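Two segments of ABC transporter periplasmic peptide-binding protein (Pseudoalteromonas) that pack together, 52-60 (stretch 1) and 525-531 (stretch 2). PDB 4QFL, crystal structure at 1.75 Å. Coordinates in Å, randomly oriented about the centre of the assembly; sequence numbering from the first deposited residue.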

# COMPACT_ATOMS: atom_id res chain seq x y z
N THR A 52 -7.55 -0.51 -4.33
CA THR A 52 -8.15 0.74 -4.77
C THR A 52 -7.16 1.57 -5.56
O THR A 52 -7.49 2.08 -6.62
N ILE A 53 -5.94 1.70 -5.04
CA ILE A 53 -4.91 2.49 -5.70
C ILE A 53 -4.54 1.93 -7.07
O ILE A 53 -4.26 2.69 -8.01
N ASP A 54 -4.54 0.61 -7.20
CA ASP A 54 -4.21 -0.02 -8.46
C ASP A 54 -5.18 0.44 -9.53
O ASP A 54 -4.81 0.53 -10.70
N ILE A 55 -6.42 0.73 -9.13
CA ILE A 55 -7.45 1.20 -10.07
C ILE A 55 -7.29 2.68 -10.43
O ILE A 55 -7.27 3.03 -11.61
N ILE A 56 -7.15 3.54 -9.43
CA ILE A 56 -7.34 4.98 -9.63
C ILE A 56 -6.09 5.85 -9.78
O ILE A 56 -6.12 6.85 -10.49
N ALA A 57 -4.99 5.49 -9.12
CA ALA A 57 -3.89 6.43 -8.92
C ALA A 57 -3.13 6.83 -10.18
O ALA A 57 -3.10 8.01 -10.54
N ASN A 58 -2.53 5.85 -10.86
CA ASN A 58 -1.74 6.13 -12.05
C ASN A 58 -2.61 6.40 -13.26
O ASN A 58 -2.11 6.89 -14.27
N GLN A 59 -3.89 6.07 -13.17
CA GLN A 59 -4.78 6.21 -14.31
C GLN A 59 -5.44 7.59 -14.39
O GLN A 59 -5.48 8.20 -15.45
N LEU A 60 -5.95 8.08 -13.28
CA LEU A 60 -6.68 9.34 -13.29
C LEU A 60 -5.83 10.54 -12.94
O LEU A 60 -6.22 11.67 -13.20
N GLY A 525 5.18 0.34 -5.27
CA GLY A 525 4.14 1.20 -5.78
C GLY A 525 3.04 0.48 -6.53
O GLY A 525 3.12 -0.72 -6.79
N ALA A 526 2.00 1.23 -6.88
CA ALA A 526 0.83 0.68 -7.55
C ALA A 526 1.07 0.36 -9.02
O ALA A 526 2.00 0.86 -9.64
N ILE A 527 0.21 -0.50 -9.55
CA ILE A 527 0.20 -0.85 -10.97
C ILE A 527 -0.12 0.39 -11.80
O ILE A 527 -0.85 1.26 -11.34
N SER A 528 0.44 0.48 -13.01
CA SER A 528 0.08 1.57 -13.92
C SER A 528 -0.27 1.07 -15.30
O SER A 528 0.45 0.25 -15.87
N LEU A 529 -1.38 1.57 -15.83
CA LEU A 529 -1.80 1.27 -17.19
C LEU A 529 -1.65 2.50 -18.08
O LEU A 529 -2.20 2.56 -19.16
N ALA A 530 -0.88 3.47 -17.59
CA ALA A 530 -0.64 4.72 -18.31
C ALA A 530 -0.09 4.50 -19.72
O ALA A 530 -0.42 5.25 -20.64
N ASN A 531 0.75 3.48 -19.89
CA ASN A 531 1.36 3.21 -21.19
C ASN A 531 0.85 1.94 -21.85
O ASN A 531 1.41 1.48 -22.86

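A helix, residues 52-60, lies against an irregular segment, 525-531, in a small and mainly polar contact, in which helix side chains meet the loop backbone around one hydrogen bond and a bridging water. The two segments belong to one chain, are far apart in sequence, and bury 410 Å² between them, both sides summed. On the helix, D54, N58 and Q59 supply most of the covered surface, with a smaller share from I53; I55 faces away, and T52, I56 and L60 do not reach the loop.

D54 is the firmest anchor. Its CA-to-CB bond runs sideways, but with chi1 in m (-85°) the carboxylate comes nearer the loop, and I527 N donates a hydrogen bond to D54 OD1 at 2.9 Å with a nearly straight N-H...O angle of 166°. The same oxygen, D54 OD1, lies 3.4 Å from A526 CB, while D54 OD2 is 3.3 Å from I527 CD1, so the carboxylate also packs against carbon. I527 is m at chi1 and lies between wells at chi2 (140°).

A526 points its CB toward the helix and makes the apolar part of the contact: A526 CB is 3.4 Å from I53 CG2. I53 is m at both chi1 and chi2, and its far end leads away from the loop, which leaves the CG2 methyl to meet the alanine.

N58, also m, points toward the loop. Its CB packs 3.4 Å from S528 OG, and its terminal amide reaches the backbone at I527. Q59 (m at chi1, p at chi2) starts sideways and folds its end inward, bringing its amide against the backbone of S528 and L529. Both amides are probably turned over in the model, so the assignment of their oxygen and nitrogen remains open.

One water sits in the seam. Water 1 lies 2.6 Å from I53 O and 2.8 Å from I527 O, making a hydrogen bond with each, and accepts one from N58 N at 3.0 Å. It thereby ties the loop carbonyl to two points of the helix backbone.

Within the loop, S528 adopts t at chi1, and its hydroxyl oxygen accepts a hydrogen bond from A530 N (A530 N to S528 OG, 3.1 Å), which braces the turn of backbone beside Q59. L529 (m, t) runs sideways, and A530 touches the helix lightly, its CB 4.2 Å from N58 O. G525 and N531, at the ends of the segment, make no contact with the helix.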

# COMPACT_ATOMS: atom_id res chain seq x y z
CB THR A 52 -8.65 1.57 -3.59
OG1 THR A 52 -9.69 0.85 -2.93
CG2 THR A 52 -9.21 2.89 -4.08
CB ILE A 53 -3.64 2.60 -4.82
CG1 ILE A 53 -3.98 3.26 -3.47
CG2 ILE A 53 -2.57 3.39 -5.53
CD1 ILE A 53 -4.67 4.60 -3.59
CB ASP A 54 -4.22 -1.55 -8.34
CG ASP A 54 -2.90 -2.12 -7.84
OD1 ASP A 54 -1.92 -1.35 -7.73
OD2 ASP A 54 -2.82 -3.33 -7.56
CB ILE A 55 -8.88 0.97 -9.53
CG1 ILE A 55 -9.13 -0.51 -9.29
CG2 ILE A 55 -9.93 1.53 -10.49
CD1 ILE A 55 -10.45 -0.81 -8.61
CB ILE A 56 -8.21 5.59 -8.50
CG1 ILE A 56 -7.48 5.52 -7.16
CG2 ILE A 56 -9.55 4.88 -8.41
CD1 ILE A 56 -8.26 6.13 -5.99
CB ALA A 57 -2.92 5.86 -7.89
CB ASN A 58 -0.78 4.98 -12.37
CG ASN A 58 0.33 4.87 -11.37
OD1 ASN A 58 0.51 3.82 -10.74
ND2 ASN A 58 1.08 5.94 -11.20
CB GLN A 59 -5.83 5.11 -14.31
CG GLN A 59 -5.32 3.74 -14.77
CD GLN A 59 -4.22 3.19 -13.89
OE1 GLN A 59 -4.43 2.89 -12.71
NE2 GLN A 59 -3.02 3.06 -14.45
CB LEU A 60 -7.86 9.29 -12.32
CG LEU A 60 -8.96 8.29 -12.62
CD1 LEU A 60 -9.87 8.20 -11.42
CD2 LEU A 60 -9.74 8.73 -13.84
CB ALA A 526 -0.33 1.63 -7.42
CB ILE A 527 -0.86 -1.94 -11.22
CG1 ILE A 527 -0.26 -3.33 -11.01
CG2 ILE A 527 -1.45 -1.81 -12.60
CD1 ILE A 527 -1.19 -4.33 -10.30
CB SER A 528 1.20 2.61 -14.02
OG SER A 528 0.91 3.57 -15.02
CB LEU A 529 -3.26 0.80 -17.23
CG LEU A 529 -3.65 -0.42 -16.38
CD1 LEU A 529 -5.13 -0.74 -16.58
CD2 LEU A 529 -2.80 -1.63 -16.70
CB ALA A 530 0.30 5.62 -17.52
CB ASN A 531 2.88 3.14 -21.07
CG ASN A 531 3.50 4.48 -20.79
OD1 ASN A 531 3.62 5.33 -21.69
ND2 ASN A 531 3.90 4.70 -19.54
O HOH W 1 -2.64 3.00 -10.00